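Local coordinates for Serine/threonine/tyrosine-interacting protein (Homo sapiens, PDB 2R0B) that acts as a catalytically inactive phosphatase that anchors the kinases ERK1 and ERK2 in the nucleus and keeps FBXW7 out of its SCF ubiquitin ligase, at residues I38-N43 with I101-A106; N47-N52 with H96-I101; L60-A65 with P77-F82. All coordinates share one frame; numbering follows the deposited sequence. Where two conformers were deposited one is given.

Interaction 1 of 3, residues I38-N43 with I101-A106. With SO4 (sulfate ion), chain B.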
ATOM      1  N   ILE A  38      -0.249  -6.615   0.712  1.00 11.91           N
ATOM      2  CA  ILE A  38      -1.575  -6.033   0.434  1.00 12.69           C
ATOM      3  C   ILE A  38      -1.636  -5.927  -1.091  1.00 13.09           C
ATOM      4  O   ILE A  38      -0.864  -5.195  -1.699  1.00 13.11           O
ATOM      5  CB  ILE A  38      -1.805  -4.663   1.102  1.00 13.01           C
ATOM      6  CG1 ILE A  38      -1.681  -4.771   2.622  1.00 13.01           C
ATOM      7  CG2 ILE A  38      -3.220  -4.130   0.740  1.00 12.86           C
ATOM      8  CD1 ILE A  38      -1.898  -3.449   3.364  1.00 13.06           C
ATOM      9  N   CYS A  39      -2.552  -6.678  -1.692  1.00 14.03           N
ATOM     10  CA  CYS A  39      -2.675  -6.769  -3.161  1.00 14.10           C
ATOM     11  C   CYS A  39      -3.965  -6.041  -3.571  1.00 14.70           C
ATOM     12  O   CYS A  39      -5.063  -6.530  -3.268  1.00 14.95           O
ATOM     13  CB  CYS A  39      -2.710  -8.257  -3.538  1.00 14.18           C
ATOM     14  SG  CYS A  39      -3.276  -8.640  -5.233  1.00 16.18           S
ATOM     15  N   ILE A  40      -3.840  -4.858  -4.186  1.00 13.47           N
ATOM     16  CA  ILE A  40      -4.986  -3.992  -4.458  1.00 14.58           C
ATOM     17  C   ILE A  40      -5.265  -3.997  -5.961  1.00 15.56           C
ATOM     18  O   ILE A  40      -4.357  -3.765  -6.751  1.00 15.73           O
ATOM     19  CB  ILE A  40      -4.720  -2.528  -4.047  1.00 15.24           C
ATOM     20  CG1 ILE A  40      -4.475  -2.406  -2.538  1.00 15.62           C
ATOM     21  CG2 ILE A  40      -5.896  -1.615  -4.510  1.00 15.06           C
ATOM     22  CD1 ILE A  40      -3.564  -1.217  -2.166  1.00 19.31           C
ATOM     23  N   ARG A  41      -6.515  -4.224  -6.340  1.00 16.04           N
ATOM     24  CA  ARG A  41      -6.903  -4.272  -7.751  1.00 16.99           C
ATOM     25  C   ARG A  41      -8.427  -4.231  -7.873  1.00 17.62           C
ATOM     26  O   ARG A  41      -9.126  -4.516  -6.894  1.00 18.31           O
ATOM     27  CB  ARG A  41      -6.326  -5.538  -8.406  1.00 17.67           C
ATOM     28  CG  ARG A  41      -7.103  -6.853  -8.210  1.00 18.29           C
ATOM     29  CD  ARG A  41      -7.353  -7.299  -6.765  1.00 19.24           C
ATOM     30  NE  ARG A  41      -8.152  -8.521  -6.758  1.00 21.57           N
ATOM     31  CZ  ARG A  41      -9.478  -8.563  -6.788  1.00 22.87           C
ATOM     32  NH1 ARG A  41     -10.089  -9.747  -6.824  1.00 25.18           N
ATOM     33  NH2 ARG A  41     -10.199  -7.441  -6.784  1.00 23.81           N
ATOM     34  N   GLN A  42      -8.930  -3.849  -9.054  1.00 18.43           N
ATOM     35  CA  GLN A  42     -10.350  -4.000  -9.394  1.00 19.30           C
ATOM     36  C   GLN A  42     -10.576  -5.440  -9.768  1.00 19.34           C
ATOM     37  O   GLN A  42      -9.663  -6.114 -10.218  1.00 17.78           O
ATOM     38  CB  GLN A  42     -10.713  -3.206 -10.659  1.00 20.34           C
ATOM     39  CG  GLN A  42     -10.531  -1.725 -10.647  1.00 20.98           C
ATOM     40  CD  GLN A  42     -11.078  -1.111 -11.935  1.00 21.54           C
ATOM     41  OE1 GLN A  42     -10.324  -0.773 -12.845  1.00 24.49           O
ATOM     42  NE2 GLN A  42     -12.401  -1.007 -12.024  1.00 23.70           N
ATOM     43  N   ASN A  43     -11.815  -5.908  -9.674  1.00 19.27           N
ATOM     44  CA  ASN A  43     -12.090  -7.274 -10.068  1.00 20.11           C
ATOM     45  C   ASN A  43     -11.699  -7.542 -11.531  1.00 19.52           C
ATOM     46  O   ASN A  43     -11.188  -8.618 -11.849  1.00 19.61           O
ATOM     47  CB  ASN A  43     -13.546  -7.639  -9.794  1.00 20.55           C
ATOM     48  CG  ASN A  43     -13.859  -7.688  -8.312  1.00 22.99           C
ATOM     49  OD1 ASN A  43     -13.022  -8.094  -7.492  1.00 24.55           O
ATOM     50  ND2 ASN A  43     -15.081  -7.261  -7.952  1.00 25.66           N
ATOM     51  N   ILE A 101       0.820   3.925  -8.023  1.00 15.89           N
ATOM     52  CA  ILE A 101       0.763   5.383  -8.146  1.00 16.02           C
ATOM     53  C   ILE A 101      -0.316   6.016  -7.280  1.00 15.39           C
ATOM     54  O   ILE A 101      -0.076   7.030  -6.625  1.00 15.51           O
ATOM     55  CB  ILE A 101       0.597   5.816  -9.603  1.00 16.51           C
ATOM     56  CG1 ILE A 101       1.874   5.463 -10.374  1.00 17.73           C
ATOM     57  CG2 ILE A 101       0.249   7.314  -9.716  1.00 17.43           C
ATOM     58  CD1 ILE A 101       1.852   5.828 -11.843  1.00 20.57           C
ATOM     59  N   SER A 102      -1.516   5.446  -7.332  1.00 14.36           N
ATOM     60  CA  SER A 102      -2.679   6.104  -6.753  1.00 13.71           C
ATOM     61  C   SER A 102      -3.314   5.360  -5.588  1.00 13.30           C
ATOM     62  O   SER A 102      -3.256   5.854  -4.473  1.00 13.47           O
ATOM     63  CB  SER A 102      -3.728   6.395  -7.815  1.00 14.90           C
ATOM     64  OG  SER A 102      -4.827   7.054  -7.198  1.00 14.62           O
ATOM     65  N   ARG A 103      -3.943   4.215  -5.838  1.00 12.62           N
ATOM     66  CA  ARG A 103      -4.527   3.401  -4.748  1.00 13.17           C
ATOM     67  C   ARG A 103      -3.489   2.928  -3.704  1.00 13.70           C
ATOM     68  O   ARG A 103      -3.613   3.158  -2.474  1.00 13.74           O
ATOM     69  CB  ARG A 103      -5.249   2.176  -5.338  1.00 12.07           C
ATOM     70  CG  ARG A 103      -6.442   2.527  -6.287  1.00 13.99           C
ATOM     71  CD  ARG A 103      -6.952   1.346  -7.105  1.00 13.41           C
ATOM     72  NE  ARG A 103      -5.994   0.975  -8.153  1.00 13.49           N
ATOM     73  CZ  ARG A 103      -6.181   0.003  -9.042  1.00 14.51           C
ATOM     74  NH1 ARG A 103      -7.325  -0.694  -9.068  1.00 13.49           N
ATOM     75  NH2 ARG A 103      -5.241  -0.242  -9.946  1.00 15.20           N
ATOM     76  N   SER A 104      -2.466   2.239  -4.194  1.00 13.06           N
ATOM     77  CA  SER A 104      -1.435   1.699  -3.328  1.00 13.85           C
ATOM     78  C   SER A 104      -0.723   2.809  -2.538  1.00 13.56           C
ATOM     79  O   SER A 104      -0.544   2.687  -1.302  1.00 12.30           O
ATOM     80  CB  SER A 104      -0.458   0.867  -4.145  1.00 14.94           C
ATOM     81  OG  SER A 104       0.008   1.621  -5.233  1.00 15.95           O
ATOM     82  N   ALA A 105      -0.391   3.902  -3.229  1.00 13.39           N
ATOM     83  CA  ALA A 105       0.255   5.032  -2.569  1.00 13.23           C
ATOM     84  C   ALA A 105      -0.640   5.595  -1.481  1.00 12.38           C
ATOM     85  O   ALA A 105      -0.159   5.907  -0.394  1.00 11.62           O
ATOM     86  CB  ALA A 105       0.614   6.130  -3.561  1.00 13.04           C
ATOM     87  N   ALA A 106      -1.944   5.728  -1.753  1.00 12.70           N
ATOM     88  CA  ALA A 106      -2.838   6.283  -0.731  1.00 12.67           C
ATOM     89  C   ALA A 106      -2.845   5.436   0.555  1.00 12.90           C
ATOM     90  O   ALA A 106      -2.839   5.971   1.670  1.00 13.16           O
ATOM     91  CB  ALA A 106      -4.263   6.462  -1.274  1.00 12.85           C
TER
HETATM   92  S   SO4 B   1      -2.506   2.061  -8.424  1.00 15.39           S
HETATM   93  O1  SO4 B   1      -1.662   3.066  -9.069  1.00 17.77           O
HETATM   94  O2  SO4 B   1      -3.802   2.694  -8.217  1.00 15.28           O
HETATM   95  O3  SO4 B   1      -2.730   0.908  -9.293  1.00 18.71           O
HETATM   96  O4  SO4 B   1      -1.930   1.603  -7.161  1.00 19.11           O

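Interaction 2 of 3, residues N47-N52 with H96-I101. With SO4 (sulfate ion), chain B.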
ATOM      1  N   ASN A  47      -7.258 -10.878 -13.410  1.00 17.30           N
ATOM      2  CA  ASN A  47      -6.507 -11.782 -14.308  1.00 16.95           C
ATOM      3  C   ASN A  47      -4.988 -11.611 -14.240  1.00 17.34           C
ATOM      4  O   ASN A  47      -4.244 -12.572 -14.453  1.00 17.66           O
ATOM      5  CB  ASN A  47      -6.977 -11.688 -15.780  1.00 16.59           C
ATOM      6  CG  ASN A  47      -6.993 -10.249 -16.341  1.00 18.13           C
ATOM      7  OD1 ASN A  47      -7.214  -9.270 -15.611  1.00 17.56           O
ATOM      8  ND2 ASN A  47      -6.799 -10.127 -17.660  1.00 13.69           N
ATOM      9  N   PHE A  48      -4.512 -10.394 -13.978  1.00 16.60           N
ATOM     10  CA  PHE A  48      -3.070 -10.182 -13.923  1.00 16.33           C
ATOM     11  C   PHE A  48      -2.561  -9.648 -12.583  1.00 16.74           C
ATOM     12  O   PHE A  48      -1.355  -9.636 -12.353  1.00 16.82           O
ATOM     13  CB  PHE A  48      -2.563  -9.326 -15.095  1.00 16.27           C
ATOM     14  CG  PHE A  48      -3.013  -7.884 -15.059  1.00 15.24           C
ATOM     15  CD1 PHE A  48      -2.148  -6.890 -14.668  1.00 13.35           C
ATOM     16  CD2 PHE A  48      -4.278  -7.522 -15.490  1.00 14.11           C
ATOM     17  CE1 PHE A  48      -2.510  -5.560 -14.676  1.00 13.62           C
ATOM     18  CE2 PHE A  48      -4.675  -6.175 -15.495  1.00 14.89           C
ATOM     19  CZ  PHE A  48      -3.789  -5.182 -15.078  1.00 16.05           C
ATOM     20  N   ILE A  49      -3.476  -9.218 -11.709  1.00 15.88           N
ATOM     21  CA  ILE A  49      -3.104  -8.741 -10.381  1.00 15.49           C
ATOM     22  C   ILE A  49      -3.790  -9.623  -9.329  1.00 15.11           C
ATOM     23  O   ILE A  49      -5.001  -9.518  -9.090  1.00 16.51           O
ATOM     24  CB  ILE A  49      -3.453  -7.271 -10.125  1.00 14.61           C
ATOM     25  CG1 ILE A  49      -2.906  -6.354 -11.208  1.00 15.14           C
ATOM     26  CG2 ILE A  49      -2.864  -6.806  -8.769  1.00 13.99           C
ATOM     27  CD1 ILE A  49      -3.385  -4.936 -11.055  1.00 14.12           C
ATOM     28  N   LYS A  50      -2.996 -10.472  -8.702  1.00 16.29           N
ATOM     29  CA  LYS A  50      -3.521 -11.508  -7.824  1.00 17.04           C
ATOM     30  C   LYS A  50      -2.422 -12.080  -6.923  1.00 16.53           C
ATOM     31  O   LYS A  50      -1.236 -11.883  -7.186  1.00 16.05           O
ATOM     32  CB  LYS A  50      -4.123 -12.627  -8.683  1.00 17.39           C
ATOM     33  CG  LYS A  50      -3.075 -13.544  -9.297  1.00 20.79           C
ATOM     34  CD  LYS A  50      -3.711 -14.611 -10.163  1.00 26.97           C
ATOM     35  CE  LYS A  50      -3.717 -14.226 -11.620  1.00 28.87           C
ATOM     36  NZ  LYS A  50      -2.385 -14.485 -12.284  1.00 31.66           N
ATOM     37  N   PRO A  51      -2.804 -12.771  -5.842  1.00 17.20           N
ATOM     38  CA  PRO A  51      -1.770 -13.441  -5.033  1.00 16.85           C
ATOM     39  C   PRO A  51      -1.077 -14.539  -5.828  1.00 18.03           C
ATOM     40  O   PRO A  51      -1.751 -15.405  -6.417  1.00 19.04           O
ATOM     41  CB  PRO A  51      -2.572 -14.035  -3.878  1.00 18.81           C
ATOM     42  CG  PRO A  51      -3.770 -13.205  -3.795  1.00 16.93           C
ATOM     43  CD  PRO A  51      -4.132 -12.904  -5.214  1.00 16.68           C
ATOM     44  N   ASN A  52       0.251 -14.480  -5.894  1.00 17.72           N
ATOM     45  CA  ASN A  52       1.008 -15.485  -6.643  1.00 18.99           C
ATOM     46  C   ASN A  52       1.710 -16.547  -5.826  1.00 19.55           C
ATOM     47  O   ASN A  52       2.258 -17.512  -6.388  1.00 19.03           O
ATOM     48  CB  ASN A  52       2.003 -14.818  -7.597  1.00 18.59           C
ATOM     49  CG  ASN A  52       1.318 -13.998  -8.661  1.00 20.23           C
ATOM     50  OD1 ASN A  52       0.510 -14.521  -9.446  1.00 22.74           O
ATOM     51  ND2 ASN A  52       1.648 -12.723  -8.718  1.00 20.20           N
ATOM     52  N   HIS A  96       1.026  -3.227  -2.934  1.00 13.25           N
ATOM     53  CA  HIS A  96       1.086  -3.019  -4.366  1.00 12.48           C
ATOM     54  C   HIS A  96      -0.299  -2.821  -4.954  1.00 13.28           C
ATOM     55  O   HIS A  96      -1.302  -3.308  -4.404  1.00 13.09           O
ATOM     56  CB  HIS A  96       1.880  -4.145  -5.083  1.00 12.89           C
ATOM     57  CG  HIS A  96       1.104  -5.410  -5.296  1.00 12.43           C
ATOM     58  ND1 HIS A  96       0.111  -5.522  -6.253  1.00 13.86           N
ATOM     59  CD2 HIS A  96       1.172  -6.615  -4.676  1.00 14.00           C
ATOM     60  CE1 HIS A  96      -0.393  -6.744  -6.209  1.00 15.14           C
ATOM     61  NE2 HIS A  96       0.236  -7.426  -5.270  1.00 13.50           N
ATOM     62  N   GLY A  97      -0.345  -2.069  -6.055  1.00 13.11           N
ATOM     63  CA  GLY A  97      -1.564  -1.906  -6.811  1.00 12.90           C
ATOM     64  C   GLY A  97      -1.293  -2.437  -8.207  1.00 12.74           C
ATOM     65  O   GLY A  97      -0.698  -3.509  -8.373  1.00 14.03           O
ATOM     66  N   ASN A  98      -1.729  -1.687  -9.218  1.00 13.20           N
ATOM     67  CA  ASN A  98      -1.355  -1.965 -10.592  1.00 13.37           C
ATOM     68  C   ASN A  98      -0.075  -1.184 -10.900  1.00 13.33           C
ATOM     69  O   ASN A  98       1.001  -1.781 -11.060  1.00 13.97           O
ATOM     70  CB  ASN A  98      -2.524  -1.580 -11.513  1.00 13.62           C
ATOM     71  CG  ASN A  98      -2.230  -1.797 -12.977  1.00 14.66           C
ATOM     72  OD1 ASN A  98      -1.071  -1.867 -13.389  1.00 17.02           O
ATOM     73  ND2 ASN A  98      -3.293  -1.866 -13.795  1.00 14.74           N
ATOM     74  N   ALA A  99      -0.188   0.143 -10.917  1.00 12.90           N
ATOM     75  CA  ALA A  99       0.920   1.032 -11.244  1.00 14.20           C
ATOM     76  C   ALA A  99       1.747   1.449 -10.022  1.00 15.09           C
ATOM     77  O   ALA A  99       2.872   1.900 -10.192  1.00 14.30           O
ATOM     78  CB  ALA A  99       0.414   2.307 -12.002  1.00 14.27           C
ATOM     79  N   GLY A 100       1.216   1.295  -8.801  1.00 15.57           N
ATOM     80  CA  GLY A 100       1.918   1.797  -7.611  1.00 16.28           C
ATOM     81  C   GLY A 100       1.919   3.325  -7.589  1.00 16.48           C
ATOM     82  O   GLY A 100       2.895   3.959  -7.168  1.00 17.71           O
ATOM     83  N   ILE A 101       0.820   3.925  -8.023  1.00 15.89           N
ATOM     84  CA  ILE A 101       0.763   5.383  -8.146  1.00 16.02           C
ATOM     85  C   ILE A 101      -0.316   6.016  -7.280  1.00 15.39           C
ATOM     86  O   ILE A 101      -0.076   7.030  -6.625  1.00 15.51           O
ATOM     87  CB  ILE A 101       0.597   5.816  -9.603  1.00 16.51           C
ATOM     88  CG1 ILE A 101       1.874   5.463 -10.374  1.00 17.73           C
ATOM     89  CG2 ILE A 101       0.249   7.314  -9.716  1.00 17.43           C
ATOM     90  CD1 ILE A 101       1.852   5.828 -11.843  1.00 20.57           C
TER
HETATM   91  S   SO4 B   1      -2.506   2.061  -8.424  1.00 15.39           S
HETATM   92  O1  SO4 B   1      -1.662   3.066  -9.069  1.00 17.77           O
HETATM   93  O2  SO4 B   1      -3.802   2.694  -8.217  1.00 15.28           O
HETATM   94  O3  SO4 B   1      -2.730   0.908  -9.293  1.00 18.71           O
HETATM   95  O4  SO4 B   1      -1.930   1.603  -7.161  1.00 19.11           O
HETATM   96  O   HOH W   1       0.409 -10.028  -5.892  1.00 21.18           O

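Interaction 3 of 3, residues L60-A65 with P77-F82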
ATOM      1  N   LEU A  60      -3.602  -9.624   1.913  1.00 13.22           N
ATOM      2  CA  LEU A  60      -4.833  -8.885   2.097  1.00 13.71           C
ATOM      3  C   LEU A  60      -5.222  -8.345   0.731  1.00 14.00           C
ATOM      4  O   LEU A  60      -4.528  -7.492   0.176  1.00 14.46           O
ATOM      5  CB  LEU A  60      -4.650  -7.748   3.113  1.00 14.11           C
ATOM      6  CG  LEU A  60      -5.866  -6.876   3.382  1.00 12.32           C
ATOM      7  CD1 LEU A  60      -6.955  -7.742   3.981  1.00 17.34           C
ATOM      8  CD2 LEU A  60      -5.565  -5.742   4.375  1.00 14.88           C
ATOM      9  N   VAL A  61      -6.302  -8.875   0.155  1.00 14.02           N
ATOM     10  CA  VAL A  61      -6.724  -8.482  -1.209  1.00 13.15           C
ATOM     11  C   VAL A  61      -7.875  -7.489  -1.125  1.00 13.55           C
ATOM     12  O   VAL A  61      -8.904  -7.769  -0.500  1.00 12.96           O
ATOM     13  CB  VAL A  61      -7.133  -9.714  -2.061  1.00 13.97           C
ATOM     14  CG1 VAL A  61      -7.649  -9.284  -3.433  1.00 14.19           C
ATOM     15  CG2 VAL A  61      -5.984 -10.688  -2.201  1.00 13.28           C
ATOM     16  N   LEU A  62      -7.697  -6.331  -1.763  1.00 13.34           N
ATOM     17  CA  LEU A  62      -8.672  -5.243  -1.682  1.00 13.78           C
ATOM     18  C   LEU A  62      -9.184  -4.918  -3.070  1.00 14.27           C
ATOM     19  O   LEU A  62      -8.429  -4.470  -3.942  1.00 14.89           O
ATOM     20  CB  LEU A  62      -8.069  -3.971  -1.052  1.00 14.00           C
ATOM     21  CG  LEU A  62      -7.532  -4.049   0.379  1.00 14.61           C
ATOM     22  CD1 LEU A  62      -6.891  -2.727   0.824  1.00 15.43           C
ATOM     23  CD2 LEU A  62      -8.590  -4.495   1.387  1.00 14.64           C
ATOM     24  N   ASP A  63     -10.470  -5.163  -3.258  1.00 14.28           N
ATOM     25  CA  ASP A  63     -11.149  -4.848  -4.513  1.00 14.66           C
ATOM     26  C   ASP A  63     -11.474  -3.348  -4.520  1.00 14.80           C
ATOM     27  O   ASP A  63     -12.466  -2.891  -3.924  1.00 14.60           O
ATOM     28  CB  ASP A  63     -12.389  -5.736  -4.625  1.00 16.09           C
ATOM     29  CG  ASP A  63     -13.322  -5.322  -5.742  1.00 16.62           C
ATOM     30  OD1 ASP A  63     -12.867  -4.657  -6.694  1.00 18.88           O
ATOM     31  OD2 ASP A  63     -14.532  -5.685  -5.683  1.00 19.16           O
ATOM     32  N   ILE A  64     -10.614  -2.576  -5.185  1.00 14.92           N
ATOM     33  CA  ILE A  64     -10.708  -1.103  -5.176  1.00 15.88           C
ATOM     34  C   ILE A  64     -10.466  -0.566  -6.581  1.00 15.75           C
ATOM     35  O   ILE A  64      -9.489  -0.964  -7.220  1.00 16.02           O
ATOM     36  CB  ILE A  64      -9.628  -0.472  -4.230  1.00 15.48           C
ATOM     37  CG1 ILE A  64      -9.905  -0.860  -2.765  1.00 16.47           C
ATOM     38  CG2 ILE A  64      -9.579   1.073  -4.414  1.00 17.40           C
ATOM     39  CD1 ILE A  64      -8.864  -0.489  -1.755  1.00 19.00           C
ATOM     40  N   ALA A  65     -11.346   0.319  -7.058  1.00 16.47           N
ATOM     41  CA  ALA A  65     -11.127   1.047  -8.319  1.00 16.44           C
ATOM     42  C   ALA A  65     -10.318   2.320  -8.112  1.00 16.71           C
ATOM     43  O   ALA A  65     -10.461   2.995  -7.078  1.00 16.77           O
ATOM     44  CB  ALA A  65     -12.452   1.390  -8.945  1.00 16.96           C
ATOM     45  N   PRO A  77      -8.658   1.459   8.597  1.00 14.56           N
ATOM     46  CA  PRO A  77      -8.421   0.724   9.848  1.00 14.92           C
ATOM     47  C   PRO A  77      -7.896  -0.692   9.627  1.00 14.97           C
ATOM     48  O   PRO A  77      -6.981  -1.101  10.348  1.00 15.07           O
ATOM     49  CB  PRO A  77      -9.809   0.738  10.540  1.00 15.09           C
ATOM     50  CG  PRO A  77     -10.456   2.011   9.973  1.00 14.29           C
ATOM     51  CD  PRO A  77     -10.047   1.959   8.516  1.00 15.25           C
ATOM     52  N   MET A  78      -8.424  -1.374   8.602  1.00 13.71           N
ATOM     53  CA  MET A  78      -8.062  -2.743   8.235  0.50 13.41           C
ATOM     54  C   MET A  78      -6.585  -2.818   7.863  1.00 13.56           C
ATOM     55  O   MET A  78      -5.841  -3.685   8.325  1.00 13.87           O
ATOM     56  CB  MET A  78      -8.950  -3.182   7.049  0.50 13.62           C
ATOM     57  CG  MET A  78      -8.689  -4.573   6.430  0.50 13.73           C
ATOM     58  SD  MET A  78      -9.881  -5.045   5.123  0.50 10.49           S
ATOM     59  CE  MET A  78     -11.479  -4.704   5.871  0.50 12.43           C
ATOM     60  N   THR A  79      -6.158  -1.904   6.991  1.00 13.04           N
ATOM     61  CA  THR A  79      -4.778  -1.978   6.501  1.00 13.91           C
ATOM     62  C   THR A  79      -3.769  -1.559   7.564  1.00 14.49           C
ATOM     63  O   THR A  79      -2.682  -2.132   7.641  1.00 16.12           O
ATOM     64  CB  THR A  79      -4.576  -1.209   5.185  1.00 13.80           C
ATOM     65  OG1 THR A  79      -4.876   0.172   5.396  1.00 14.36           O
ATOM     66  CG2 THR A  79      -5.506  -1.799   4.113  1.00 13.82           C
ATOM     67  N   LYS A  80      -4.144  -0.600   8.404  1.00 16.10           N
ATOM     68  CA  LYS A  80      -3.307  -0.201   9.544  1.00 15.85           C
ATOM     69  C   LYS A  80      -3.070  -1.397  10.491  1.00 16.71           C
ATOM     70  O   LYS A  80      -1.933  -1.669  10.890  1.00 16.83           O
ATOM     71  CB  LYS A  80      -3.956   0.975  10.285  1.00 16.14           C
ATOM     72  CG  LYS A  80      -3.422   1.300  11.711  1.00 18.06           C
ATOM     73  CD  LYS A  80      -2.086   2.016  11.735  1.00 19.45           C
ATOM     74  CE  LYS A  80      -1.704   2.455  13.174  1.00 20.05           C
ATOM     75  NZ  LYS A  80      -0.220   2.402  13.390  1.00 22.21           N
ATOM     76  N   GLU A  81      -4.147  -2.115  10.816  1.00 16.09           N
ATOM     77  CA  GLU A  81      -4.082  -3.326  11.649  1.00 16.90           C
ATOM     78  C   GLU A  81      -3.186  -4.397  11.004  1.00 15.78           C
ATOM     79  O   GLU A  81      -2.330  -4.981  11.672  1.00 15.31           O
ATOM     80  CB  GLU A  81      -5.513  -3.840  11.920  1.00 17.00           C
ATOM     81  CG  GLU A  81      -5.624  -5.233  12.540  1.00 20.69           C
ATOM     82  CD  GLU A  81      -7.077  -5.667  12.731  1.00 21.16           C
ATOM     83  OE1 GLU A  81      -7.868  -5.605  11.758  1.00 26.10           O
ATOM     84  OE2 GLU A  81      -7.426  -6.066  13.867  1.00 28.47           O
ATOM     85  N   PHE A  82      -3.340  -4.589   9.697  1.00 14.86           N
ATOM     86  CA  PHE A  82      -2.611  -5.618   8.965  1.00 14.09           C
ATOM     87  C   PHE A  82      -1.104  -5.319   8.971  1.00 14.91           C
ATOM     88  O   PHE A  82      -0.273  -6.195   9.292  1.00 14.72           O
ATOM     89  CB  PHE A  82      -3.168  -5.709   7.534  1.00 14.55           C
ATOM     90  CG  PHE A  82      -2.536  -6.798   6.676  1.00 12.23           C
ATOM     91  CD1 PHE A  82      -2.962  -8.112   6.766  1.00 11.50           C
ATOM     92  CD2 PHE A  82      -1.581  -6.481   5.726  1.00 14.13           C
ATOM     93  CE1 PHE A  82      -2.420  -9.107   5.982  1.00 12.77           C
ATOM     94  CE2 PHE A  82      -1.037  -7.465   4.903  1.00 14.12           C
ATOM     95  CZ  PHE A  82      -1.464  -8.784   5.032  1.00 13.74           C
TER

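Interaction 1 of 3, residues I38-N43 with I101-A106
Arg103, which packs against Ile40 and Gln42, grips sulfate oxygen O2 twice. Its backbone N donates to O2 at 2.8 Å. Its NE donates to the same oxygen at 2.8 Å, nearly straight at 169°. NH2 of Arg103 reaches O3, and the sulfur lies in the guanidinium plane, at the edge of the group. The arginine chain bends at chi3 (-72°), which brings NE round to the ion. Ser104 holds O4 with both its backbone N and its OG, the latter at 2.7 Å.

Ile40 supplies the apolar part of the contact. It lies alongside Arg103, heading the opposite way, with Ile40 CG2 3.9 Å from Arg103 CB. The second branch of Ile40 ends against the helix backbone, where CD1 lies 3.8 Å from Ser104 CA. Gln42 crosses Arg103 at about a right angle and touches NH1 through its CG at 3.7 Å. The amide and guanidinium planes are 70° apart. NH1 itself is held by a salt bridge to Glu45 and a hydrogen bond to the backbone O of Ile64. Glu45 OE1 also accepts from Gln42 N, so one carboxylate oxygen bridges the two segments.

The sulfate probably comes from the crystallisation liquor. An anion cradled by backbone N-H groups and an arginine at the start of a helix is characteristic of the phosphate-binding P-loop of protein tyrosine phosphatases.

Interaction 2 of 3, residues N47-N52 with H96-I101
Ile49 meets His96 and Asn98 with different branches. Its CG2 comes to the edge of the His96 ring, near the ring plane, 3.6 Å from CE1. These two side chains pass each other in opposing senses. Its CD1 meets Asn98 CB at 3.5 Å, and here the side chains cross at about a right angle.

Phe48 offers its rim to Asn98: CZ lies 3.6 Å from ND2, with ring and amide planes 77° apart. The polar partner of ND2 is Glu45, which accepts a hydrogen bond from it.

Two bonds fix the rotation of the His96 ring. ND1 donates to the backbone O of Gly97 at 3.0 Å, in the carbonyl plane and on a lone pair, at 171°. NE2 shares a water with the backbone O of Lys50, which accepts from that water at 2.8 Å.

The backbone of 98-101 wraps the sulfate. Asn98 N and Ala99 N both donate to O3, while Gly97 CA approaches O4 at 3.5 Å. This is the signature loop of the tyrosine phosphatase fold, with Gly97 at the position that holds the nucleophilic cysteine in active relatives, consistent with a pseudophosphatase.

Interaction 3 of 3, residues L60-A65 with P77-F82
Leu60 has CG anti to its backbone N (chi1 179°), which sends its branches on towards the helix. Phe82 likewise holds CG, the root of its ring, anti to N. The two side chains lie side by side, pointing opposite ways. Leu60 CB sits over the centre of the Phe82 ring, 3.8 Å from the centroid and 9° off the normal, in a CH-pi contact. CD2 of Leu60 lies 4.0 Å from Thr79 CG2.

Leu62, two residues on, points the same way. Its CD1 meets the same Thr79 CG2 at 3.7 Å, so this methyl is shared by both leucines. Its other branch, CD2, is 4.0 Å from Met78 SD. Met78 has a second conformer, so this approach is less certain.

Strand 60-63 and helix segment 77-82 run nearly antiparallel, at 163°, with axes 10.8 Å apart at their closest. Phe107 of helix 103-116 touches both Leu62 and Thr79, and Phe82 meets the ring of His36 edge-to-face.

Strand 58-63 is the outermost strand at this end of the sheet, and helix 76-88 leads on to the parallel strand 93-96. This is the beta-alpha-beta crossover of the dual-specificity phosphatase fold, with the connecting helix laid on the sheet.

Overall arrangement
The three contacts meet on strand 36-41, the neighbour of both 58-63 and 93-96 in the sheet. Ile40 N lies 3.0 Å from His96 O, which ties interaction 1 to interaction 2. Cys39 N lies 2.8 Å from Leu60 O, which ties it to interaction 3. Interactions 1 and 2 have centres about 7 Å apart, and both touch the sulfate. Their second segments, 96-101 and 101-106, share Ile101 and form one continuous loop round the ion. Interaction 3 packs helix 76-88 on edge strand 58-63, with its centre about 13 Å from that of interaction 2. It still reaches the site indirectly, because Ile64 O lies 2.9 Å from Arg103 NH1.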